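Local coordinates for protein glycoside hydrolase family 31 (Trueperella pyogenes, PDB 5I0E) that probably hydrolyses alpha-glucosidic bonds in glucose oligosaccharides, and holds an alpha-1,6-linked pair of glucose units at the mouth of its TIM barrel, at residues Leu297-Asn302 / Met588-Glu593; Gln199-Gly204 / Asp532-Trp537; Leu211-Ala216 / Gly518-Gln523. All coordinates share one frame; numbering follows the deposited sequence.

In the fold
Contacts 1 and 2 both reach the glucose of chain B, through His591 and Asp532, and contact 1 also touches the second glucose, of chain C, through Asn302. Their centres lie about 16 Å apart, and a probable hydrogen bond of 2.6 Å between Glu593 OE2 and Tyr200 OH joins them beside the sugar. Contact 3 stands back from this pocket: the side chain of Leu211 is about 12 Å from a glucose, and the nearest atoms of contacts 2 and 3 are about 8 Å apart. Contact 1 ties barrel strand to barrel strand, whereas contacts 2 and 3 bring residues 199-204 and 211-216, early in the chain, against loops that follow later barrel strands.

Contact 1 of 3, residues Leu297-Asn302 / Met588-Glu593; sequences LWASGN and MQYHSE. With GLC (alpha-D-glucopyranose), chain B; GLC (alpha-D-glucopyranose), chain C.
Trp298 and Met588 begin a ladder of backbone bonds between two parallel strands, whose short axes differ in direction by 19°. Trp298 N gives a nearly straight bond of 2.9 Å to Met588 O, and Tyr590 N returns one of 3.2 Å to Trp298 O. Past the regular strands, Asn302 N meets Ser592 O at 3.1 Å, which keeps the two segments together as far as the sugar.

Apolar packing occupies the face that carries Leu297, Ala299, Met588 and Tyr590. The Tyr590 ring, swung between its own backbone N and carbonyl carbon (chi1 70°), turns a face to Ala299, whose CA sits 4.0 Å from the ring centroid in a CH-pi contact; a small residue suits this place because the ring lies right against the backbone. Leu297 touches the ring's edge with CD2 and the Met588 chain with CD1, 3.8 Å from Met588 CG.

Polar side chains take over toward the sugars. His591 ND1 makes a weak, bent bond of 2.8 Å to Ser300 OG, and one water joins that hydroxyl to Gln589 OE1; Gln589 NE2 is held by Asp561, which keeps OE1 turned to the water. Histidine suits its place by having two ring nitrogens: with ND1 on the serine, NE2 donates to O4 of the chain B glucose at 2.9 Å and also pairs with O3. Asn302 ND2 donates to O5 of the chain C glucose at 2.9 Å, and the same nitrogen is hydrogen-bonded to Glu330.

These are the first and eighth strands of the TIM barrel, so their pairing closes it. Strand 326-329 flanks 297-300 and strand 558-561 flanks 587-590, while helix 307-320 packs on Leu297 and Ala299 and helix 572-583 on Met588.

Contact 2 of 3, residues Gln199-Gly204 / Asp532-Trp537; sequences QYKAQG and DEDSTW. With GLC (alpha-D-glucopyranose), chain B.
Gln203 and Asp532 form the buried, close-fitting part of this contact. Gln203 NE2 donates to Asp532 O at 2.8 Å, almost straight (166°) and with the acceptor in the amide plane; the same nitrogen also bonds weakly to Gln199 O, and the amide bridges the two segments. The Asp532 carboxylate takes hydrogen bonds from the chain B glucose, O2 to OD1 at 2.6 Å and O1 to OD2 at 3.0 Å, a grip on two hydroxyls that suits an aspartate. Lys201 is close-packed too, but its charged end lies at the partly exposed side, where NZ forms a salt bridge of 2.7 Å with Asp534 OD1 and bonds to Ser566.

Asp532 belongs to the loop that follows the sixth barrel strand, 527-529, on the sugar-binding side of the TIM barrel; the same loop runs on to Thr536, which N-caps helix 537-551.

Tyr200 is the more open flank beside the sugar: its ring edge meets the Asp532 carboxylate, CD1 lying 3.5 Å from OD2, Lys201 CG covers one face, and its hydroxyl is on Glu593. Looser still, Ala202 N reaches Glu533 OE1 only weakly, at 3.4 Å, and a water links Glu533 OE2 with Gln203 OE1 and Gly204 N.

Contact 3 of 3, residues Leu211-Ala216 / Gly518-Gln523; sequences LPMPFA and GFTGSQ
Met213 and Gln523 approach from opposite directions, the extended thioether chain ending with CE 3.4 Å from Gln523 NE2. That amide is fixed by other bonds: NE2 donates to Cys553 O, while OE1 accepts from Gly521 N. An unbranched, flexible methionine fits here, because its extended chain can pass alongside the Thr520 backbone, CG resting 3.7 Å from Thr520 N, and end at the amide.

Pro214 stands at about a right angle to Phe519, its CD 3.9 Å from Phe519 CZ, and the same CD comes within 3.1 Å of Thr520 OG1. A proline suits the corner where strand 212-213 gives way to 215-219, and here it is the centre of an inverse gamma turn. Across from it, residues 519-522 make a type II beta turn in the loop between barrel strands 514-515 and 527-529; Gly521 has a positive phi (112°) that favours glycine. Ser522 OG braces the turn by accepting Phe519 N at 3.0 Å.

Close backbone approach marks the other end. Phe519 CA points its hydrogen almost straight at Pro212 O, 3.5 Å away, while its ring runs on toward helix 485-506. Leu211, with CG anti to its nitrogen (chi1 173°), lays CD1 against Gly518 C at 3.4 Å, where the lack of a side chain permits such nearness.

Contact 1 of 3, residues Leu297-Asn302 / Met588-Glu593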
# COMPACT_ATOMS: atom_id res chain seq x y z
N LEU A 297 7.39 -17.21 -12.85
CA LEU A 297 8.23 -16.70 -11.77
C LEU A 297 8.79 -15.32 -12.17
O LEU A 297 9.26 -15.14 -13.29
CB LEU A 297 9.36 -17.67 -11.42
CG LEU A 297 10.37 -17.18 -10.38
CD1 LEU A 297 9.70 -16.94 -9.04
CD2 LEU A 297 11.50 -18.18 -10.24
N TRP A 298 8.67 -14.35 -11.26
CA TRP A 298 9.25 -13.02 -11.40
C TRP A 298 10.57 -12.97 -10.62
O TRP A 298 10.60 -13.24 -9.43
CB TRP A 298 8.33 -11.96 -10.83
CG TRP A 298 7.08 -11.64 -11.54
CD1 TRP A 298 6.17 -12.52 -12.04
CD2 TRP A 298 6.55 -10.35 -11.76
NE1 TRP A 298 5.11 -11.86 -12.58
CE2 TRP A 298 5.32 -10.52 -12.43
CE3 TRP A 298 7.00 -9.05 -11.47
CZ2 TRP A 298 4.52 -9.43 -12.84
CZ3 TRP A 298 6.22 -7.97 -11.86
CH2 TRP A 298 4.98 -8.17 -12.54
N ALA A 299 11.66 -12.63 -11.33
CA ALA A 299 12.98 -12.45 -10.76
C ALA A 299 13.25 -10.96 -10.55
O ALA A 299 12.92 -10.13 -11.41
CB ALA A 299 14.05 -13.07 -11.66
N SER A 300 13.82 -10.63 -9.41
CA SER A 300 14.12 -9.25 -9.06
C SER A 300 15.27 -9.20 -8.03
O SER A 300 15.44 -10.11 -7.20
CB SER A 300 12.87 -8.56 -8.49
OG SER A 300 13.11 -7.16 -8.28
N GLY A 301 16.06 -8.15 -8.11
CA GLY A 301 17.06 -7.85 -7.11
C GLY A 301 17.59 -6.44 -7.31
O GLY A 301 18.05 -6.10 -8.42
N ASN A 302 17.57 -5.63 -6.24
CA ASN A 302 17.96 -4.23 -6.39
C ASN A 302 19.40 -4.02 -6.88
O ASN A 302 19.70 -3.02 -7.51
CB ASN A 302 17.73 -3.44 -5.10
CG ASN A 302 17.87 -1.94 -5.32
OD1 ASN A 302 18.93 -1.38 -5.09
ND2 ASN A 302 16.83 -1.31 -5.84
N MET A 588 4.06 -14.74 -8.12
CA MET A 588 5.20 -15.40 -7.49
C MET A 588 6.46 -14.62 -7.88
O MET A 588 6.78 -14.54 -9.08
CB MET A 588 5.26 -16.85 -8.00
CG MET A 588 6.33 -17.74 -7.38
SD MET A 588 6.53 -19.33 -8.27
CE MET A 588 7.59 -20.19 -7.12
N GLN A 589 7.14 -14.01 -6.89
CA GLN A 589 8.46 -13.39 -7.10
C GLN A 589 9.34 -13.33 -5.90
O GLN A 589 8.87 -13.33 -4.80
CB GLN A 589 8.44 -11.97 -7.74
CG GLN A 589 7.69 -10.81 -7.16
CD GLN A 589 8.53 -9.77 -6.39
OE1 GLN A 589 9.17 -8.85 -6.95
NE2 GLN A 589 8.43 -9.87 -5.07
N TYR A 590 10.64 -13.28 -6.19
CA TYR A 590 11.67 -13.06 -5.21
C TYR A 590 12.30 -11.70 -5.52
O TYR A 590 12.37 -11.30 -6.67
CB TYR A 590 12.72 -14.19 -5.24
CG TYR A 590 13.64 -14.28 -6.46
CD1 TYR A 590 14.77 -13.47 -6.57
CD2 TYR A 590 13.43 -15.23 -7.47
CE1 TYR A 590 15.65 -13.57 -7.65
CE2 TYR A 590 14.29 -15.35 -8.55
CZ TYR A 590 15.40 -14.51 -8.65
OH TYR A 590 16.28 -14.62 -9.72
N HIS A 591 12.77 -11.04 -4.49
CA HIS A 591 13.30 -9.72 -4.57
C HIS A 591 14.31 -9.55 -3.40
O HIS A 591 14.26 -10.31 -2.42
CB HIS A 591 12.15 -8.72 -4.44
CG HIS A 591 12.58 -7.29 -4.55
ND1 HIS A 591 13.46 -6.85 -5.51
CD2 HIS A 591 12.23 -6.19 -3.83
CE1 HIS A 591 13.66 -5.55 -5.37
NE2 HIS A 591 12.92 -5.12 -4.36
N SER A 592 15.23 -8.58 -3.54
CA SER A 592 16.19 -8.25 -2.49
C SER A 592 16.37 -6.76 -2.40
O SER A 592 16.35 -6.07 -3.40
CB SER A 592 17.56 -8.93 -2.75
OG SER A 592 18.07 -8.62 -4.03
N GLU A 593 16.57 -6.28 -1.18
CA GLU A 593 16.78 -4.85 -0.88
C GLU A 593 18.20 -4.42 -1.23
O GLU A 593 19.13 -5.21 -1.13
CB GLU A 593 16.55 -4.58 0.61
CG GLU A 593 16.49 -3.11 0.99
CD GLU A 593 16.03 -2.88 2.43
OE1 GLU A 593 16.56 -3.55 3.35
OE2 GLU A 593 15.12 -2.05 2.63
C1 GLC B . 10.93 0.55 -2.11
C2 GLC B . 10.34 -0.79 -2.56
C3 GLC B . 11.42 -1.85 -2.66
C4 GLC B . 12.51 -1.37 -3.62
C5 GLC B . 13.06 -0.01 -3.19
C6 GLC B . 14.00 0.50 -4.28
O1 GLC B . 11.38 0.38 -0.77
O2 GLC B . 9.32 -1.19 -1.65
O3 GLC B . 10.84 -3.07 -3.14
O4 GLC B . 13.59 -2.32 -3.73
O5 GLC B . 12.01 0.95 -2.95
O6 GLC B . 14.70 1.66 -3.81
C1 GLC C . 16.10 1.56 -4.03
C2 GLC C . 16.82 2.72 -3.34
C3 GLC C . 16.49 4.03 -4.06
C4 GLC C . 16.83 3.91 -5.54
C5 GLC C . 16.04 2.74 -6.12
C6 GLC C . 16.33 2.49 -7.59
O2 GLC C . 16.43 2.79 -1.97
O3 GLC C . 17.23 5.10 -3.46
O4 GLC C . 16.53 5.14 -6.21
O5 GLC C . 16.38 1.54 -5.42
O6 GLC C . 17.71 2.14 -7.74
O HOH W 1 17.39 -11.04 -5.42
O HOH W 2 10.34 -6.55 -8.15

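Contact 2 of 3, residues Gln199-Gly204 / Asp532-Trp537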
# COMPACT_ATOMS: atom_id res chain seq x y z
N GLN A 199 4.64 2.20 5.99
CA GLN A 199 5.21 1.58 7.17
C GLN A 199 6.30 0.65 6.67
O GLN A 199 6.01 -0.43 6.14
CB GLN A 199 4.14 0.83 7.95
CG GLN A 199 4.64 0.08 9.17
CD GLN A 199 5.50 0.92 10.10
OE1 GLN A 199 5.05 1.92 10.68
NE2 GLN A 199 6.75 0.50 10.27
N TYR A 200 7.54 1.10 6.81
CA TYR A 200 8.71 0.35 6.42
C TYR A 200 8.88 -0.81 7.40
O TYR A 200 9.38 -0.66 8.51
CB TYR A 200 9.96 1.27 6.34
CG TYR A 200 11.24 0.51 6.02
CD1 TYR A 200 11.41 -0.13 4.78
CD2 TYR A 200 12.28 0.40 6.97
CE1 TYR A 200 12.57 -0.86 4.49
CE2 TYR A 200 13.45 -0.31 6.68
CZ TYR A 200 13.59 -0.94 5.45
OH TYR A 200 14.74 -1.66 5.17
N LYS A 201 8.41 -1.97 6.96
CA LYS A 201 8.47 -3.24 7.67
C LYS A 201 7.60 -3.35 8.93
O LYS A 201 7.15 -2.35 9.51
CB LYS A 201 9.93 -3.66 7.92
CG LYS A 201 10.81 -3.53 6.67
CD LYS A 201 12.17 -4.20 6.81
CE LYS A 201 13.00 -3.58 7.91
NZ LYS A 201 14.38 -4.14 7.96
N ALA A 202 7.35 -4.59 9.33
CA ALA A 202 6.54 -4.91 10.51
C ALA A 202 5.16 -4.22 10.44
O ALA A 202 4.73 -3.55 11.42
CB ALA A 202 7.31 -4.53 11.79
N GLN A 203 4.50 -4.35 9.28
CA GLN A 203 3.19 -3.72 9.03
C GLN A 203 2.11 -4.34 9.91
O GLN A 203 1.16 -3.65 10.31
CB GLN A 203 2.73 -3.86 7.58
CG GLN A 203 3.57 -3.12 6.54
CD GLN A 203 4.73 -3.94 6.00
OE1 GLN A 203 4.83 -5.14 6.26
NE2 GLN A 203 5.64 -3.28 5.27
N GLY A 204 2.25 -5.65 10.17
CA GLY A 204 1.40 -6.39 11.08
C GLY A 204 1.49 -5.92 12.52
O GLY A 204 0.47 -5.68 13.13
N ASP A 532 7.52 -4.06 1.90
CA ASP A 532 8.83 -4.32 2.48
C ASP A 532 8.74 -5.11 3.77
O ASP A 532 8.03 -4.71 4.69
CB ASP A 532 9.53 -2.98 2.78
CG ASP A 532 9.81 -2.17 1.53
OD1 ASP A 532 9.66 -2.72 0.42
OD2 ASP A 532 10.18 -0.99 1.65
N GLU A 533 9.46 -6.23 3.86
CA GLU A 533 9.56 -6.98 5.12
C GLU A 533 10.92 -7.60 5.31
O GLU A 533 11.66 -7.81 4.34
CB GLU A 533 8.50 -8.08 5.21
CG GLU A 533 7.26 -7.72 6.03
CD GLU A 533 7.51 -7.60 7.54
OE1 GLU A 533 8.65 -7.39 7.98
OE2 GLU A 533 6.53 -7.69 8.30
N ASP A 534 11.23 -7.89 6.58
CA ASP A 534 12.38 -8.72 6.97
C ASP A 534 12.10 -10.17 6.61
O ASP A 534 10.97 -10.54 6.32
CB ASP A 534 12.65 -8.64 8.47
CG ASP A 534 13.17 -7.28 8.91
OD1 ASP A 534 14.22 -6.85 8.39
OD2 ASP A 534 12.52 -6.64 9.79
N SER A 535 13.16 -10.98 6.67
CA SER A 535 13.10 -12.40 6.36
C SER A 535 12.84 -13.18 7.63
O SER A 535 13.74 -13.80 8.17
CB SER A 535 14.41 -12.85 5.66
OG SER A 535 14.47 -12.37 4.33
N THR A 536 11.60 -13.15 8.09
CA THR A 536 11.18 -13.81 9.32
C THR A 536 9.92 -14.65 9.12
O THR A 536 9.18 -14.48 8.15
CB THR A 536 10.93 -12.80 10.48
OG1 THR A 536 9.80 -11.96 10.17
CG2 THR A 536 12.19 -11.96 10.76
N TRP A 537 9.70 -15.55 10.07
CA TRP A 537 8.50 -16.40 10.08
C TRP A 537 7.24 -15.57 10.32
O TRP A 537 6.22 -15.81 9.67
CB TRP A 537 8.62 -17.51 11.13
CG TRP A 537 9.66 -18.49 10.75
CD1 TRP A 537 10.96 -18.52 11.18
CD2 TRP A 537 9.51 -19.58 9.83
NE1 TRP A 537 11.63 -19.56 10.57
CE2 TRP A 537 10.76 -20.24 9.75
CE3 TRP A 537 8.44 -20.09 9.09
CZ2 TRP A 537 10.97 -21.36 8.96
CZ3 TRP A 537 8.65 -21.21 8.30
CH2 TRP A 537 9.92 -21.83 8.23
C1 GLC B . 10.93 0.55 -2.11
C2 GLC B . 10.34 -0.79 -2.56
C3 GLC B . 11.42 -1.85 -2.66
C4 GLC B . 12.51 -1.37 -3.62
C5 GLC B . 13.06 -0.01 -3.19
C6 GLC B . 14.00 0.50 -4.28
O1 GLC B . 11.38 0.38 -0.77
O2 GLC B . 9.32 -1.19 -1.65
O3 GLC B . 10.84 -3.07 -3.14
O4 GLC B . 13.59 -2.32 -3.73
O5 GLC B . 12.01 0.95 -2.95
O6 GLC B . 14.70 1.66 -3.81
O HOH W 3 3.78 -7.21 8.33

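Contact 3 of 3, residues Leu211-Ala216 / Gly518-Gln523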
# COMPACT_ATOMS: atom_id res chain seq x y z
N LEU A 211 -2.25 -0.05 1.50
CA LEU A 211 -3.40 -0.21 0.62
C LEU A 211 -4.69 -0.45 1.43
O LEU A 211 -5.29 -1.52 1.34
CB LEU A 211 -3.10 -1.33 -0.37
CG LEU A 211 -4.11 -1.91 -1.36
CD1 LEU A 211 -5.15 -0.92 -1.84
CD2 LEU A 211 -3.42 -2.58 -2.54
N PRO A 212 -5.11 0.57 2.20
CA PRO A 212 -6.36 0.46 2.93
C PRO A 212 -7.53 0.78 2.04
O PRO A 212 -7.36 1.33 0.95
CB PRO A 212 -6.21 1.54 4.00
CG PRO A 212 -5.46 2.61 3.30
CD PRO A 212 -4.54 1.92 2.33
N MET A 213 -8.73 0.44 2.49
CA MET A 213 -9.97 0.88 1.85
C MET A 213 -11.03 1.05 2.93
O MET A 213 -11.00 0.32 3.92
CB MET A 213 -10.46 -0.14 0.80
CG MET A 213 -9.50 -0.37 -0.37
SD MET A 213 -10.25 -1.56 -1.48
CE MET A 213 -8.91 -2.00 -2.59
N PRO A 214 -11.97 2.00 2.77
CA PRO A 214 -13.00 2.21 3.79
C PRO A 214 -14.22 1.35 3.48
O PRO A 214 -15.31 1.85 3.18
CB PRO A 214 -13.30 3.71 3.66
CG PRO A 214 -12.98 4.04 2.23
CD PRO A 214 -12.16 2.92 1.64
N PHE A 215 -14.00 0.04 3.57
CA PHE A 215 -14.96 -0.96 3.16
C PHE A 215 -14.69 -2.24 3.94
O PHE A 215 -13.54 -2.55 4.19
CB PHE A 215 -14.85 -1.25 1.66
CG PHE A 215 -15.36 -2.60 1.28
CD1 PHE A 215 -16.72 -2.82 1.08
CD2 PHE A 215 -14.50 -3.69 1.20
CE1 PHE A 215 -17.20 -4.08 0.77
CE2 PHE A 215 -14.98 -4.96 0.89
CZ PHE A 215 -16.33 -5.14 0.68
N ALA A 216 -15.75 -2.98 4.27
CA ALA A 216 -15.61 -4.29 4.91
C ALA A 216 -16.84 -5.17 4.74
O ALA A 216 -17.95 -4.68 4.58
CB ALA A 216 -15.30 -4.11 6.38
N GLY A 518 -2.34 1.85 -2.60
CA GLY A 518 -3.60 2.03 -3.26
C GLY A 518 -4.72 2.39 -2.32
O GLY A 518 -4.51 2.65 -1.13
N PHE A 519 -5.92 2.39 -2.90
CA PHE A 519 -7.14 2.81 -2.23
C PHE A 519 -8.32 2.25 -3.04
O PHE A 519 -8.12 1.49 -4.00
CB PHE A 519 -7.19 4.36 -2.13
CG PHE A 519 -8.01 4.88 -0.97
CD1 PHE A 519 -7.54 4.76 0.33
CD2 PHE A 519 -9.24 5.48 -1.18
CE1 PHE A 519 -8.30 5.22 1.41
CE2 PHE A 519 -10.01 5.92 -0.11
CZ PHE A 519 -9.53 5.80 1.18
N THR A 520 -9.54 2.58 -2.63
CA THR A 520 -10.74 2.34 -3.42
C THR A 520 -10.50 2.80 -4.85
O THR A 520 -10.13 3.95 -5.05
CB THR A 520 -11.91 3.13 -2.83
OG1 THR A 520 -11.95 2.93 -1.41
CG2 THR A 520 -13.23 2.69 -3.44
N GLY A 521 -10.65 1.87 -5.81
CA GLY A 521 -10.31 2.11 -7.22
C GLY A 521 -9.13 1.32 -7.75
O GLY A 521 -9.07 1.01 -8.93
N SER A 522 -8.20 0.98 -6.85
CA SER A 522 -6.98 0.24 -7.19
C SER A 522 -7.25 -1.10 -7.86
O SER A 522 -6.40 -1.59 -8.62
CB SER A 522 -6.09 0.04 -5.95
OG SER A 522 -5.41 1.24 -5.58
N GLN A 523 -8.41 -1.69 -7.58
CA GLN A 523 -8.81 -2.97 -8.17
C GLN A 523 -8.68 -3.00 -9.69
O GLN A 523 -8.33 -4.03 -10.23
CB GLN A 523 -10.26 -3.32 -7.81
CG GLN A 523 -10.54 -3.54 -6.34
CD GLN A 523 -11.00 -2.28 -5.63
OE1 GLN A 523 -10.70 -1.16 -6.06
NE2 GLN A 523 -11.72 -2.45 -4.52